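Local coordinates for protein putative 2,5-diketo-D-gluconic acid reductase B (Sinorhizobium meliloti, PDB 3UP8) that probably reduces methylglyoxal to hydroxyacetone with NADPH, as a putative 2,5-diketo-D-gluconic acid reductase of the aldo/keto reductase family, at residues 66-71 and 94-99; 164-169 and 193-198; 235-240 and 266-271. All coordinates share one frame; numbering follows the deposited sequence.

Contact 1: 66-71 and 94-99; sequences TAQIYG and TKVWVD. With ACT (acetate ion), chain C.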
loop_
_atom_site.group_PDB
_atom_site.type_symbol
_atom_site.label_atom_id
_atom_site.label_comp_id
_atom_site.label_asym_id
_atom_site.label_seq_id
_atom_site.Cartn_x
_atom_site.Cartn_y
_atom_site.Cartn_z
ATOM N N THR A 66 -5.058 -6.138 0.090
ATOM C CA THR A 66 -5.891 -6.670 1.175
ATOM C C THR A 66 -4.996 -7.222 2.308
ATOM O O THR A 66 -3.778 -6.998 2.296
ATOM C CB THR A 66 -6.922 -7.703 0.617
ATOM O OG1 THR A 66 -7.861 -8.080 1.634
ATOM C CG2 THR A 66 -6.212 -8.945 0.047
ATOM N N ALA A 67 -5.599 -7.880 3.300
ATOM C CA ALA A 67 -4.878 -8.383 4.475
ATOM C C ALA A 67 -5.708 -9.467 5.124
ATOM O O ALA A 67 -6.926 -9.446 5.029
ATOM C CB ALA A 67 -4.629 -7.265 5.480
ATOM N N GLN A 68 -5.056 -10.399 5.799
ATOM C CA GLN A 68 -5.773 -11.422 6.558
ATOM C C GLN A 68 -6.748 -10.796 7.556
ATOM O O GLN A 68 -7.912 -11.202 7.624
ATOM C CB GLN A 68 -4.787 -12.345 7.272
ATOM C CG GLN A 68 -4.072 -13.275 6.320
ATOM C CD GLN A 68 -2.895 -14.023 6.948
ATOM O OE1 GLN A 68 -2.545 -13.823 8.112
ATOM N NE2 GLN A 68 -2.305 -14.912 6.169
ATOM N N ILE A 69 -6.291 -9.771 8.275
ATOM C CA ILE A 69 -7.086 -9.158 9.355
ATOM C C ILE A 69 -8.280 -8.346 8.880
ATOM O O ILE A 69 -9.216 -8.150 9.655
ATOM C CB ILE A 69 -6.229 -8.294 10.322
ATOM C CG1 ILE A 69 -6.971 -8.035 11.643
ATOM C CG2 ILE A 69 -5.822 -6.964 9.673
ATOM C CD1 ILE A 69 -7.296 -9.294 12.448
ATOM N N TYR A 70 -8.258 -7.854 7.638
ATOM C CA TYR A 70 -9.404 -7.068 7.138
ATOM C C TYR A 70 -10.655 -7.915 7.012
ATOM O O TYR A 70 -11.745 -7.382 7.047
ATOM C CB TYR A 70 -9.161 -6.410 5.767
ATOM C CG TYR A 70 -7.929 -5.566 5.634
ATOM C CD1 TYR A 70 -7.315 -4.976 6.744
ATOM C CD2 TYR A 70 -7.395 -5.323 4.373
ATOM C CE1 TYR A 70 -6.168 -4.188 6.589
ATOM C CE2 TYR A 70 -6.257 -4.546 4.213
ATOM C CZ TYR A 70 -5.643 -3.995 5.318
ATOM O OH TYR A 70 -4.507 -3.227 5.112
ATOM N N GLY A 71 -10.503 -9.225 6.855
ATOM C CA GLY A 71 -11.661 -10.112 6.750
ATOM C C GLY A 71 -12.398 -10.041 5.420
ATOM O O GLY A 71 -13.529 -10.494 5.312
ATOM N N THR A 94 -1.450 -9.382 -0.173
ATOM C CA THR A 94 -2.059 -9.582 1.150
ATOM C C THR A 94 -1.006 -9.478 2.254
ATOM O O THR A 94 0.181 -9.259 1.975
ATOM C CB THR A 94 -2.972 -10.857 1.242
ATOM O OG1 THR A 94 -3.788 -10.776 2.421
ATOM C CG2 THR A 94 -2.149 -12.166 1.234
ATOM N N LYS A 95 -1.450 -9.587 3.502
ATOM C CA LYS A 95 -0.585 -9.357 4.654
ATOM C C LYS A 95 -0.835 -10.429 5.703
ATOM O O LYS A 95 -1.982 -10.770 6.001
ATOM C CB LYS A 95 -0.868 -7.978 5.269
ATOM C CG LYS A 95 -0.894 -6.828 4.252
ATOM C CD LYS A 95 -1.105 -5.472 4.922
ATOM C CE LYS A 95 -1.376 -4.368 3.900
ATOM N NZ LYS A 95 -2.750 -4.440 3.272
ATOM N N VAL A 96 0.249 -10.952 6.263
ATOM C CA VAL A 96 0.160 -11.897 7.383
ATOM C C VAL A 96 -0.108 -11.167 8.699
ATOM O O VAL A 96 0.648 -10.280 9.091
ATOM C CB VAL A 96 1.448 -12.734 7.493
ATOM C CG1 VAL A 96 1.343 -13.745 8.620
ATOM C CG2 VAL A 96 1.729 -13.404 6.171
ATOM N N TRP A 97 -1.202 -11.544 9.356
ATOM C CA TRP A 97 -1.598 -10.972 10.634
ATOM C C TRP A 97 -0.673 -11.494 11.726
ATOM O O TRP A 97 -0.193 -12.634 11.667
ATOM C CB TRP A 97 -3.053 -11.327 10.969
ATOM C CG TRP A 97 -3.539 -10.693 12.264
ATOM C CD1 TRP A 97 -4.056 -11.340 13.352
ATOM C CD2 TRP A 97 -3.521 -9.301 12.593
ATOM N NE1 TRP A 97 -4.371 -10.432 14.334
ATOM C CE2 TRP A 97 -4.048 -9.173 13.897
ATOM C CE3 TRP A 97 -3.113 -8.142 11.907
ATOM C CZ2 TRP A 97 -4.182 -7.936 14.534
ATOM C CZ3 TRP A 97 -3.250 -6.902 12.543
ATOM C CH2 TRP A 97 -3.779 -6.813 13.842
ATOM N N VAL A 98 -0.420 -10.647 12.717
ATOM C CA VAL A 98 0.569 -10.943 13.754
ATOM C C VAL A 98 0.260 -12.233 14.542
ATOM O O VAL A 98 1.170 -12.843 15.069
ATOM C CB VAL A 98 0.760 -9.751 14.731
ATOM C CG1 VAL A 98 1.179 -8.465 13.971
ATOM C CG2 VAL A 98 -0.497 -9.490 15.559
ATOM N N ASP A 99 -1.011 -12.647 14.622
ATOM C CA ASP A 99 -1.357 -13.891 15.345
ATOM C C ASP A 99 -0.818 -15.116 14.608
ATOM O O ASP A 99 -0.748 -16.217 15.159
ATOM C CB ASP A 99 -2.881 -14.035 15.503
ATOM C CG ASP A 99 -3.478 -13.032 16.495
ATOM O OD1 ASP A 99 -2.731 -12.388 17.269
ATOM O OD2 ASP A 99 -4.719 -12.904 16.499
HETATM C C ACT C . -3.771 -1.146 7.752
HETATM O O ACT C . -3.753 -1.124 6.501
HETATM O OXT ACT C . -4.052 -2.239 8.259
HETATM C CH3 ACT C . -3.473 0.047 8.605
HETATM O O HOH W 1 -3.529 -9.102 8.355
#
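Lys95 leaves the strand with CG beside its backbone N, runs extended through CD, and bends only at the last torsion (chi4 73°). That bend turns NZ onto Tyr70 and Thr66. Tyr70 sets its ring beside its own backbone N (chi1 -53°), which lays one ring face over Ala67 CB and sends the hydroxyl towards the lysine. Lys95 NZ donates to Tyr70 OH at 2.8 Å and to Thr66 O at 2.9 Å. The second bond comes from well above the carbonyl plane, not along a lone pair. Asp65 adds a salt bridge to the same nitrogen. Tyr70 and Lys95, with Asp65 beside them, match the active site of aldo/keto reductases, at the C-terminal end of the parallel barrel strands. Tyr70 is the predicted proton donor, and Lys95 is predicted to lower its pKa. An acetate ion, probably from the crystallisation liquor, accepts a bond from Tyr70 (Tyr70 OH to acetate O 2.6 Å) and is also bonded to His128, a predicted substrate-binding residue. Further along, Gln68 N donates to Lys95 O almost straight (168°) and in the carbonyl plane, at 3.1 Å. The extended Gln68 side chain passes beside that carbonyl. Gln68 OE1 accepts from Trp97 N at 2.9 Å, from above the amide plane. Asn100 also bonds OE1, while Ser109 and Ser113 hold NE2, so the amide is fixed at both ends. Ile69 lies over one face of the Trp97 indole in a CH-pi contact, Ile69 CD1 3.6 Å from the centroid of the five-membered ring. Val98 CG2 sits over the opposite face.

Contact 2: 164-169 and 193-198; sequences QMEEAA and LQTARR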
loop_
_atom_site.group_PDB
_atom_site.type_symbol
_atom_site.label_atom_id
_atom_site.label_comp_id
_atom_site.label_asym_id
_atom_site.label_seq_id
_atom_site.Cartn_x
_atom_site.Cartn_y
_atom_site.Cartn_z
ATOM N N GLN A 164 14.063 -1.331 11.732
ATOM C CA GLN A 164 13.486 -2.624 11.364
ATOM C C GLN A 164 13.561 -2.897 9.864
ATOM O O GLN A 164 13.633 -4.058 9.438
ATOM C CB GLN A 164 12.054 -2.711 11.876
ATOM C CG GLN A 164 11.970 -2.601 13.403
ATOM C CD GLN A 164 10.581 -2.269 13.899
ATOM O OE1 GLN A 164 9.774 -1.633 13.206
ATOM N NE2 GLN A 164 10.285 -2.701 15.110
HETATM N N MSE A 165 13.525 -1.828 9.072
HETATM C CA MSE A 165 13.677 -1.930 7.635
HETATM C C MSE A 165 15.075 -2.462 7.338
HETATM O O MSE A 165 15.236 -3.395 6.548
HETATM C CB MSE A 165 13.478 -0.564 6.961
HETATM C CG MSE A 165 12.025 -0.053 7.010
HETATM SE SE MSE A 165 11.926 1.855 6.544
HETATM C CE MSE A 165 12.433 1.699 4.704
ATOM N N GLU A 166 16.076 -1.875 7.999
ATOM C CA GLU A 166 17.465 -2.286 7.807
ATOM C C GLU A 166 17.624 -3.735 8.241
ATOM O O GLU A 166 18.268 -4.517 7.540
ATOM C CB GLU A 166 18.428 -1.350 8.556
ATOM C CG GLU A 166 18.572 0.023 7.875
ATOM C CD GLU A 166 19.058 1.146 8.808
ATOM O OE1 GLU A 166 19.621 0.861 9.901
ATOM O OE2 GLU A 166 18.871 2.334 8.436
ATOM N N GLU A 167 17.014 -4.089 9.375
ATOM C CA GLU A 167 17.074 -5.459 9.886
ATOM C C GLU A 167 16.408 -6.442 8.918
ATOM O O GLU A 167 16.977 -7.475 8.604
ATOM C CB GLU A 167 16.463 -5.582 11.298
ATOM C CG GLU A 167 16.380 -7.035 11.804
ATOM C CD GLU A 167 15.758 -7.187 13.189
ATOM O OE1 GLU A 167 14.751 -6.511 13.499
ATOM O OE2 GLU A 167 16.271 -8.018 13.967
ATOM N N ALA A 168 15.212 -6.106 8.439
ATOM C CA ALA A 168 14.527 -6.969 7.460
ATOM C C ALA A 168 15.339 -7.202 6.184
ATOM O O ALA A 168 15.490 -8.340 5.742
ATOM C CB ALA A 168 13.118 -6.440 7.149
ATOM N N ALA A 169 15.891 -6.134 5.611
ATOM C CA ALA A 169 16.738 -6.244 4.420
ATOM C C ALA A 169 17.969 -7.125 4.673
ATOM O O ALA A 169 18.350 -7.939 3.824
ATOM C CB ALA A 169 17.161 -4.831 3.929
ATOM N N LEU A 193 11.497 7.375 4.036
ATOM C CA LEU A 193 11.761 7.478 2.596
ATOM C C LEU A 193 13.236 7.361 2.261
ATOM O O LEU A 193 13.614 6.702 1.283
ATOM C CB LEU A 193 11.241 8.804 2.037
ATOM C CG LEU A 193 9.869 8.842 1.388
ATOM C CD1 LEU A 193 9.487 10.311 1.143
ATOM C CD2 LEU A 193 9.842 8.022 0.092
ATOM N N GLN A 194 14.067 8.024 3.061
ATOM C CA GLN A 194 15.505 8.036 2.821
ATOM C C GLN A 194 16.082 6.636 3.002
ATOM O O GLN A 194 16.906 6.198 2.205
ATOM C CB GLN A 194 16.210 9.075 3.715
ATOM C CG GLN A 194 15.720 10.525 3.413
ATOM C CD GLN A 194 16.451 11.629 4.188
ATOM O OE1 GLN A 194 16.790 11.467 5.365
ATOM N NE2 GLN A 194 16.662 12.771 3.532
ATOM N N THR A 195 15.629 5.933 4.035
ATOM C CA THR A 195 16.059 4.547 4.260
ATOM C C THR A 195 15.554 3.647 3.136
ATOM O O THR A 195 16.304 2.836 2.611
ATOM C CB THR A 195 15.605 4.032 5.639
ATOM O OG1 THR A 195 16.231 4.811 6.657
ATOM C CG2 THR A 195 15.974 2.572 5.853
ATOM N N ALA A 196 14.287 3.805 2.751
ATOM C CA ALA A 196 13.740 3.020 1.634
ATOM C C ALA A 196 14.616 3.126 0.395
ATOM O O ALA A 196 15.013 2.117 -0.183
ATOM C CB ALA A 196 12.310 3.447 1.322
ATOM N N ARG A 197 14.921 4.355 -0.007
ATOM C CA ARG A 197 15.723 4.612 -1.198
ATOM C C ARG A 197 17.151 4.041 -1.121
ATOM O O ARG A 197 17.659 3.496 -2.105
ATOM C CB ARG A 197 15.729 6.114 -1.516
ATOM C CG ARG A 197 14.398 6.596 -2.092
ATOM C CD ARG A 197 14.289 8.108 -2.080
ATOM N NE ARG A 197 12.996 8.568 -2.595
ATOM C CZ ARG A 197 12.405 9.696 -2.206
ATOM N NH1 ARG A 197 12.992 10.459 -1.294
ATOM N NH2 ARG A 197 11.227 10.056 -2.706
ATOM N N ARG A 198 17.781 4.140 0.044
ATOM C CA ARG A 198 19.082 3.494 0.259
ATOM C C ARG A 198 19.000 1.967 0.121
ATOM O O ARG A 198 19.883 1.343 -0.477
ATOM C CB ARG A 198 19.661 3.878 1.618
ATOM C CG ARG A 198 21.092 3.364 1.848
ATOM C CD ARG A 198 21.680 3.782 3.199
ATOM N NE ARG A 198 20.932 3.246 4.341
ATOM C CZ ARG A 198 21.034 1.996 4.796
ATOM N NH1 ARG A 198 21.850 1.117 4.209
ATOM N NH2 ARG A 198 20.310 1.622 5.838
#
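Met165, a selenomethionine, points at helix 190-199 and is the first residue of 164-169 to touch it. Its chain bends at the last torsion (chi3 67°), which brings the methyl CE down onto the facing helix. Met165 CE lies 3.8 Å from both Ala196 CB and Thr195 CG2. The same methyl rests against the backbone: Met165 CE is 3.4 Å from Ala196 N. Val192 and Leu199 of the same helix also touch Met165, and Ile157 of strand 152-158 meets it from the barrel. The two helices are neighbours in the outer layer of the TIM barrel. Their short segments run nearly parallel, at 17°, with axes 10.4 Å apart, as expected for consecutive helices of beta-alpha units. Glu166 follows, at the more exposed side. Glu166 OE2 and Arg198 NH2 form a salt bridge at 3.1 Å. OE2 lies at the guanidinium edge, but NH2 stands off the carboxylate plane and is equally near Glu166 CG. The planes are 68° apart and one oxygen is engaged, so this is a contact of charges, not a directed hydrogen bond. An alanine at Glu166 is likely to leave the guanidinium of Arg198 without this partner and freer to turn.

Contact 3: 235-240 and 266-271; sequences ALRWLV and FALTRE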
loop_
_atom_site.group_PDB
_atom_site.type_symbol
_atom_site.label_atom_id
_atom_site.label_comp_id
_atom_site.label_asym_id
_atom_site.label_seq_id
_atom_site.Cartn_x
_atom_site.Cartn_y
_atom_site.Cartn_z
ATOM N N ALA A 235 -3.776 15.497 -2.899
ATOM C CA ALA A 235 -3.027 14.710 -1.913
ATOM C C ALA A 235 -2.492 13.421 -2.546
ATOM O O ALA A 235 -1.334 13.069 -2.348
ATOM C CB ALA A 235 -3.888 14.407 -0.697
ATOM N N LEU A 236 -3.345 12.734 -3.298
ATOM C CA LEU A 236 -2.952 11.542 -4.061
ATOM C C LEU A 236 -1.833 11.838 -5.048
ATOM O O LEU A 236 -0.882 11.072 -5.169
ATOM C CB LEU A 236 -4.145 10.970 -4.821
ATOM C CG LEU A 236 -5.265 10.312 -4.013
ATOM C CD1 LEU A 236 -6.501 10.114 -4.890
ATOM C CD2 LEU A 236 -4.835 8.991 -3.386
ATOM N N ARG A 237 -1.946 12.955 -5.758
ATOM C CA ARG A 237 -0.905 13.349 -6.691
ATOM C C ARG A 237 0.403 13.657 -5.974
ATOM O O ARG A 237 1.463 13.278 -6.452
ATOM C CB ARG A 237 -1.358 14.531 -7.568
ATOM C CG ARG A 237 -0.316 15.016 -8.573
ATOM C CD ARG A 237 -0.104 14.003 -9.714
ATOM N NE ARG A 237 1.249 14.072 -10.264
ATOM C CZ ARG A 237 1.685 13.338 -11.290
ATOM N NH1 ARG A 237 0.868 12.484 -11.905
ATOM N NH2 ARG A 237 2.938 13.473 -11.717
ATOM N N TRP A 238 0.331 14.321 -4.820
ATOM C CA TRP A 238 1.534 14.683 -4.074
ATOM C C TRP A 238 2.316 13.425 -3.674
ATOM O O TRP A 238 3.558 13.418 -3.665
ATOM C CB TRP A 238 1.166 15.489 -2.824
ATOM C CG TRP A 238 2.325 15.732 -1.898
ATOM C CD1 TRP A 238 3.357 16.614 -2.093
ATOM C CD2 TRP A 238 2.564 15.112 -0.620
ATOM N NE1 TRP A 238 4.236 16.561 -1.029
ATOM C CE2 TRP A 238 3.765 15.656 -0.109
ATOM C CE3 TRP A 238 1.880 14.148 0.138
ATOM C CZ2 TRP A 238 4.300 15.276 1.138
ATOM C CZ3 TRP A 238 2.419 13.761 1.386
ATOM C CH2 TRP A 238 3.614 14.328 1.865
ATOM N N LEU A 239 1.578 12.368 -3.335
ATOM C CA LEU A 239 2.194 11.070 -3.032
ATOM C C LEU A 239 2.813 10.427 -4.274
ATOM O O LEU A 239 3.998 10.102 -4.304
ATOM C CB LEU A 239 1.147 10.140 -2.399
ATOM C CG LEU A 239 0.639 10.625 -1.029
ATOM C CD1 LEU A 239 -0.634 9.893 -0.629
ATOM C CD2 LEU A 239 1.711 10.435 0.030
ATOM N N VAL A 240 1.999 10.293 -5.315
ATOM C CA VAL A 240 2.342 9.513 -6.490
ATOM C C VAL A 240 3.437 10.202 -7.314
ATOM O O VAL A 240 4.188 9.548 -8.044
ATOM C CB VAL A 240 1.042 9.182 -7.269
ATOM C CG1 VAL A 240 0.868 10.040 -8.533
ATOM C CG2 VAL A 240 0.947 7.706 -7.538
ATOM N N PHE A 266 -2.371 15.455 -14.405
ATOM C CA PHE A 266 -1.722 16.715 -14.077
ATOM C C PHE A 266 -0.477 16.479 -13.259
ATOM O O PHE A 266 -0.184 15.343 -12.882
ATOM C CB PHE A 266 -2.698 17.637 -13.329
ATOM C CG PHE A 266 -3.035 17.182 -11.915
ATOM C CD1 PHE A 266 -2.654 17.954 -10.815
ATOM C CD2 PHE A 266 -3.748 16.005 -11.689
ATOM C CE1 PHE A 266 -2.968 17.551 -9.511
ATOM C CE2 PHE A 266 -4.064 15.592 -10.392
ATOM C CZ PHE A 266 -3.680 16.370 -9.305
ATOM N N ALA A 267 0.264 17.554 -13.012
ATOM C CA ALA A 267 1.422 17.518 -12.137
ATOM C C ALA A 267 1.402 18.738 -11.220
ATOM O O ALA A 267 0.864 19.787 -11.587
ATOM C CB ALA A 267 2.701 17.474 -12.948
ATOM N N LEU A 268 1.954 18.590 -10.019
ATOM C CA LEU A 268 2.110 19.717 -9.106
ATOM C C LEU A 268 3.445 20.388 -9.363
ATOM O O LEU A 268 4.444 19.720 -9.637
ATOM C CB LEU A 268 2.025 19.276 -7.637
ATOM C CG LEU A 268 0.762 18.572 -7.130
ATOM C CD1 LEU A 268 0.914 18.182 -5.665
ATOM C CD2 LEU A 268 -0.471 19.423 -7.328
ATOM N N THR A 269 3.453 21.715 -9.280
ATOM C CA THR A 269 4.680 22.497 -9.413
ATOM C C THR A 269 5.599 22.198 -8.236
ATOM O O THR A 269 5.140 21.688 -7.207
ATOM C CB THR A 269 4.383 24.027 -9.463
ATOM O OG1 THR A 269 4.140 24.512 -8.138
ATOM C CG2 THR A 269 3.170 24.324 -10.341
ATOM N N ARG A 270 6.885 22.518 -8.381
ATOM C CA ARG A 270 7.852 22.363 -7.293
ATOM C C ARG A 270 7.388 23.051 -6.015
ATOM O O ARG A 270 7.540 22.509 -4.913
ATOM C CB ARG A 270 9.214 22.936 -7.680
ATOM C CG ARG A 270 10.229 21.891 -8.111
ATOM C CD ARG A 270 11.662 22.415 -7.978
ATOM N NE ARG A 270 12.536 21.844 -9.008
ATOM C CZ ARG A 270 12.807 22.423 -10.180
ATOM N NH1 ARG A 270 12.289 23.612 -10.488
ATOM N NH2 ARG A 270 13.609 21.818 -11.048
ATOM N N GLU A 271 6.833 24.251 -6.184
ATOM C CA GLU A 271 6.398 25.091 -5.073
ATOM C C GLU A 271 5.175 24.469 -4.409
ATOM O O GLU A 271 5.051 24.489 -3.185
ATOM C CB GLU A 271 6.071 26.506 -5.569
ATOM C CG GLU A 271 7.184 27.156 -6.395
ATOM C CD GLU A 271 6.653 27.945 -7.596
ATOM O OE1 GLU A 271 5.629 27.527 -8.196
ATOM O OE2 GLU A 271 7.267 28.978 -7.946
#
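The aliphatic chain of Arg237 runs across the Phe266 ring, the two side chains extending in contrary senses. With CG trans to its backbone N, the arginine bends at chi2 (71°), laying its aliphatic part over one ring face. Arg237 CG is 4.1 Å from the ring centroid in a CH-pi contact. Arg237 CB comes to 3.4 Å from Phe266 CZ. The phenylalanine holds its ring between its backbone N and carbonyl carbon (chi1 70°), which turns it back beside the arginine chain. Beyond CD, the guanidinium passes under Phe266 O, which lies over one of its faces. Arg237 CZ is 3.2 Å from that oxygen, but the angles are poor for hydrogen bonds. NE and NH1 bond elsewhere, to Gln241 OE1 and the backbone O of Ile263. The guanidinium and ring planes are 50° apart. Leu268 inserts next to this pair. Leu268 CD1 touches Trp238 CB at 3.9 Å, and its CG packs on Arg237 CG. Thr269 is the N-cap of helix 270-277, bonded to Glu272 N. The contact joins helix 231-240 to the loop leading into helix 270-277. Leu268 also packs on helix 218-227, while Leu236, Leu239 and Val240 turn to barrel strand 245-249.

Overall arrangement
The three contacts follow one another along the chain without overlapping, all within one aldo/keto reductase barrel. Contact 1 sits where strands 63-65 and 91-96 end, at the predicted catalytic residues. Contact 2 joins helices 162-171 and 190-199 in the outer layer. Contact 3 ties helix 231-240 to the loop leading into helix 270-277, near the last barrel strand, 245-249. The centres of contacts 1 and 2 are about 22 Å apart, and those of 2 and 3 about 24 Å. Contacts 1 and 3 lie on opposite sides of the chain's centre, about 31 Å between centres. None touches another. Contact 1 probably forms part of the reaction site; the other two lie in the outer layer, away from it.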